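PDB 4RM7: acyl-CoA dehydrogenase from Slackia heliotrinireducens, which belongs to the acyl-CoA dehydrogenase family, whose members combine a helical N-terminal domain, a beta-rich middle domain and a helical C-terminal domain. Local coordinates for residues A72-I77 against T249-L254; K47-L52 against L88-D93. All coordinates share one frame; numbering follows the deposited sequence. Where two conformers were deposited one is given.

Contact 1 of 2, residues A72-I77 against T249-L254; sequences AQVLVI and TCAAAL
Val74 and Ile77, one turn apart on helix 70-84, meet the neighbouring alanines Ala251 and Ala252 on helix 234-270. The contact is apolar packing, and no hydrogen bond joins the two segments.

The methyl-to-methyl contacts come first. Ala251 CB points toward helix 70-84. Val74 CG1 lies 4.0 Å from Ala251 CB. Ile77 uses its short branch: CG2 is 4.1 Å from Ala251 CB and also 4.1 Å from Ala252 CB. This one methyl therefore touches both alanines. With Ile77 chi1 at -64°, CG2 stands anti to the backbone N, while CG1 takes the place beside that N. Val74 CG1 is likewise anti to its own N (chi1 158°), on the side of the carbonyl carbon.

The side-chain-to-backbone contacts follow. Ile77 CG2 rests on the main chain at Ala252 N, 3.8 Å away. Ala251 CB is 4.0 Å from the carbonyl oxygen Val74 O. These are van der Waals contacts.

Alanines at the two touching positions of helix 234-270 are consistent with the close backbones. Val74 CA and Ala251 CA are 5.7 Å apart. The segment axes approach to 8.7 Å and run in the same general direction, crossing at -36°. All four touching residues are buried.

Further helices complete the packing. Val74 also touches Val247 one turn earlier on helix 234-270 and Val302 and Tyr303 of helix 282-311, while Ile77 touches Phe248. On the far side of helix 70-84, Ala72 and Val76 rest on Leu15 of helix 10-26. Cys250 and Ala253 touch helix 316-341. The contact thus joins a helix of the N-terminal domain to a long helix of the C-terminal domain.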
# COMPACT_ATOMS: atom_id res chain seq x y z
N ALA A 72 -11.91 -0.13 30.77
CA ALA A 72 -11.04 0.48 31.78
C ALA A 72 -9.62 -0.06 31.70
O ALA A 72 -8.65 0.70 31.73
CB ALA A 72 -11.61 0.26 33.18
N GLN A 73 -9.51 -1.39 31.60
CA GLN A 73 -8.22 -2.04 31.45
C GLN A 73 -7.46 -1.52 30.22
O GLN A 73 -6.25 -1.30 30.27
CB GLN A 73 -8.41 -3.54 31.35
CG GLN A 73 -8.68 -4.22 32.68
CD GLN A 73 -9.00 -5.70 32.50
OE1 GLN A 73 -9.61 -6.09 31.49
NE2 GLN A 73 -8.60 -6.52 33.47
N VAL A 74 -8.20 -1.32 29.14
CA VAL A 74 -7.65 -0.79 27.90
C VAL A 74 -7.12 0.63 28.07
O VAL A 74 -6.03 0.96 27.58
CB VAL A 74 -8.72 -0.83 26.81
CG1 VAL A 74 -8.42 0.15 25.69
CG2 VAL A 74 -8.83 -2.23 26.29
N LEU A 75 -7.86 1.47 28.77
CA LEU A 75 -7.39 2.82 29.03
C LEU A 75 -6.10 2.78 29.87
O LEU A 75 -5.18 3.55 29.62
CB LEU A 75 -8.46 3.66 29.73
CG LEU A 75 -9.75 3.93 28.95
CD1 LEU A 75 -10.75 4.67 29.83
CD2 LEU A 75 -9.47 4.71 27.65
N VAL A 76 -6.04 1.85 30.83
CA VAL A 76 -4.86 1.74 31.69
C VAL A 76 -3.66 1.33 30.83
O VAL A 76 -2.64 2.01 30.82
CB VAL A 76 -5.07 0.75 32.85
CG1 VAL A 76 -3.76 0.37 33.50
CG2 VAL A 76 -5.98 1.33 33.91
N ILE A 77 -3.82 0.26 30.06
CA ILE A 77 -2.72 -0.23 29.22
C ILE A 77 -2.30 0.73 28.12
O ILE A 77 -1.11 0.93 27.90
CB ILE A 77 -3.09 -1.57 28.60
CG1 ILE A 77 -3.27 -2.60 29.71
CG2 ILE A 77 -2.01 -2.03 27.60
CD1 ILE A 77 -4.15 -3.73 29.33
N THR A 249 -3.14 -6.56 23.79
CA THR A 249 -2.00 -6.36 22.91
C THR A 249 -2.23 -5.20 21.96
O THR A 249 -1.33 -4.40 21.69
CB THR A 249 -1.71 -7.64 22.13
OG1 THR A 249 -1.14 -8.59 23.02
CG2 THR A 249 -0.72 -7.38 21.03
N CYS A 250 -3.46 -5.06 21.48
CA CYS A 250 -3.77 -3.97 20.58
C CYS A 250 -3.78 -2.62 21.32
O CYS A 250 -3.29 -1.62 20.79
CB CYS A 250 -5.09 -4.24 19.86
SG CYS A 250 -4.91 -5.62 18.67
N ALA A 251 -4.28 -2.61 22.55
CA ALA A 251 -4.20 -1.41 23.37
C ALA A 251 -2.74 -0.99 23.61
O ALA A 251 -2.41 0.20 23.60
CB ALA A 251 -4.93 -1.63 24.69
N ALA A 252 -1.85 -1.96 23.82
CA ALA A 252 -0.44 -1.66 23.97
C ALA A 252 0.13 -1.11 22.67
O ALA A 252 0.93 -0.16 22.70
CB ALA A 252 0.36 -2.92 24.41
N ALA A 253 -0.26 -1.69 21.54
CA ALA A 253 0.25 -1.23 20.26
C ALA A 253 -0.16 0.22 19.99
O ALA A 253 0.63 1.05 19.53
CB ALA A 253 -0.23 -2.13 19.17
N LEU A 254 -1.42 0.52 20.32
CA LEU A 254 -1.98 1.84 20.13
C LEU A 254 -1.23 2.86 20.99
O LEU A 254 -0.84 3.95 20.53
CB LEU A 254 -3.45 1.81 20.50
CG LEU A 254 -4.18 3.14 20.64
CD1 LEU A 254 -4.16 3.91 19.31
CD2 LEU A 254 -5.61 2.89 21.14

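Contact 2 of 2, residues K47-L52 against L88-D93; sequences KAFVDL and LPFQND
Phe49 and Phe90 are brought together by different first torsions. Phe49 holds CG anti to its backbone N (chi1 168°). Phe90 places CG anti to its carbonyl carbon, beside the N (chi1 -59°). Both CB atoms point toward the other segment, and the two side chains run past each other in opposite directions.

The rings form a face-to-face stack, with centroids 4.1 Å apart and planes at 20°. The stack is offset. Phe90 CD1 sits over the centre of the Phe49 ring, and Phe49 CD1 sits over the centre of the Phe90 ring. The overlap extends to the base of Phe49, where its CB lies 3.5 Å from Phe90 CE1. The CA atoms of Phe49 and Phe90 are 8.5 Å apart, and the rings fill the distance between the backbones.

Tyr22 of helix 10-26 touches both phenylalanine side chains. Tyr116 of helix 106-119 also packs on Phe49, and Leu80 of helix 70-84 packs on Phe90. This is a buried aromatic stack between helix 43-50 and helix 90-103, within the helical N-terminal domain of the acyl-CoA dehydrogenase fold.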
# COMPACT_ATOMS: atom_id res chain seq x y z
N LYS A 47 4.70 -2.83 42.54
CA LYS A 47 3.79 -2.79 43.66
C LYS A 47 2.90 -1.54 43.59
O LYS A 47 1.71 -1.60 43.91
CB LYS A 47 4.57 -2.82 44.98
CG LYS A 47 3.76 -2.47 46.21
CD LYS A 47 2.88 -3.62 46.66
CE LYS A 47 2.33 -3.39 48.06
NZ LYS A 47 1.10 -4.21 48.27
N ALA A 48 3.46 -0.43 43.14
CA ALA A 48 2.69 0.81 43.07
C ALA A 48 1.54 0.68 42.07
O ALA A 48 0.50 1.31 42.21
CB ALA A 48 3.59 2.00 42.71
N PHE A 49 1.73 -0.17 41.06
CA PHE A 49 0.69 -0.37 40.06
C PHE A 49 -0.52 -1.07 40.66
O PHE A 49 -1.64 -0.67 40.39
CB PHE A 49 1.21 -1.16 38.85
CG PHE A 49 0.13 -1.63 37.93
CD1 PHE A 49 -0.38 -0.78 36.95
CD2 PHE A 49 -0.41 -2.91 38.05
CE1 PHE A 49 -1.40 -1.20 36.08
CE2 PHE A 49 -1.43 -3.35 37.18
CZ PHE A 49 -1.94 -2.49 36.20
N VAL A 50 -0.32 -2.11 41.46
CA VAL A 50 -1.48 -2.80 42.01
C VAL A 50 -2.07 -2.03 43.18
O VAL A 50 -3.17 -2.33 43.62
CB VAL A 50 -1.16 -4.23 42.47
CG1 VAL A 50 -0.90 -5.12 41.27
CG2 VAL A 50 0.01 -4.25 43.45
N ASP A 51 -1.35 -1.03 43.65
CA ASP A 51 -1.82 -0.18 44.73
C ASP A 51 -2.54 1.02 44.19
O ASP A 51 -3.00 1.86 44.93
CB ASP A 51 -0.66 0.29 45.60
CG ASP A 51 -0.18 -0.78 46.54
OD1 ASP A 51 -0.93 -1.73 46.79
OD2 ASP A 51 0.96 -0.66 47.02
N LEU A 52 -2.65 1.10 42.87
CA LEU A 52 -3.23 2.25 42.21
C LEU A 52 -4.69 2.43 42.54
O LEU A 52 -5.40 1.46 42.77
CB LEU A 52 -3.10 2.10 40.71
CG LEU A 52 -1.95 2.84 40.04
CD1 LEU A 52 -1.93 2.52 38.56
CD2 LEU A 52 -2.10 4.33 40.27
N LEU A 88 5.11 -3.09 28.41
CA LEU A 88 5.15 -3.26 29.86
C LEU A 88 4.55 -4.61 30.26
O LEU A 88 3.76 -5.19 29.51
CB LEU A 88 4.42 -2.09 30.53
CG LEU A 88 4.98 -0.71 30.18
CD1 LEU A 88 4.11 0.36 30.82
CD2 LEU A 88 6.43 -0.55 30.62
N PRO A 89 4.92 -5.13 31.44
CA PRO A 89 4.46 -6.47 31.88
C PRO A 89 3.00 -6.52 32.31
O PRO A 89 2.45 -7.61 32.46
CB PRO A 89 5.35 -6.77 33.10
CG PRO A 89 6.34 -5.69 33.20
CD PRO A 89 5.79 -4.50 32.44
N PHE A 90 2.40 -5.35 32.52
CA PHE A 90 1.09 -5.27 33.15
C PHE A 90 0.03 -6.05 32.42
O PHE A 90 -0.70 -6.82 33.06
CB PHE A 90 0.67 -3.81 33.31
CG PHE A 90 1.63 -3.02 34.12
CD1 PHE A 90 1.98 -3.44 35.39
CD2 PHE A 90 2.23 -1.89 33.60
CE1 PHE A 90 2.90 -2.73 36.16
CE2 PHE A 90 3.15 -1.16 34.35
CZ PHE A 90 3.49 -1.59 35.63
N GLN A 91 -0.08 -5.87 31.10
CA GLN A 91 -1.14 -6.56 30.36
C GLN A 91 -0.97 -8.09 30.45
O GLN A 91 -1.95 -8.81 30.57
CB GLN A 91 -1.23 -6.10 28.89
CG GLN A 91 0.02 -6.17 28.03
CD GLN A 91 0.89 -4.92 28.15
OE1 GLN A 91 0.88 -4.25 29.18
NE2 GLN A 91 1.65 -4.61 27.10
N ASN A 92 0.28 -8.57 30.44
CA ASN A 92 0.51 -10.01 30.55
C ASN A 92 0.10 -10.55 31.93
O ASN A 92 -0.43 -11.65 32.03
CB ASN A 92 1.96 -10.37 30.25
CG ASN A 92 2.24 -11.86 30.35
OD1 ASN A 92 2.87 -12.32 31.31
ND2 ASN A 92 1.76 -12.63 29.39
N ASP A 93 0.31 -9.77 32.99
CA ASP A 93 -0.20 -10.16 34.31
C ASP A 93 -1.73 -10.20 34.36
O ASP A 93 -2.31 -11.14 34.91
CB ASP A 93 0.28 -9.22 35.41
CG ASP A 93 1.77 -9.22 35.56
OD1 ASP A 93 2.42 -10.23 35.19
OD2 ASP A 93 2.30 -8.20 36.05

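The centres of the two contacts are 13 Å apart. Their segments alternate along the chain, in the order 47-52, 72-77, 88-93, 249-254. Helix 70-84 lies between the two helices of contact 2 in sequence, and it touches both segments of that contact. Val76 CG1 is 3.8 Å from Phe49 CE1, and Ile77 CD1 is 3.8 Å from Gln91 CB. Gln91 also reaches helix 234-270, where it packs against Ala252. Contact 2 lies wholly within the N-terminal domain, while contact 1 ties that domain to the C-terminal one. Together they form continuous packing from the N-terminal helices to the C-terminal helices.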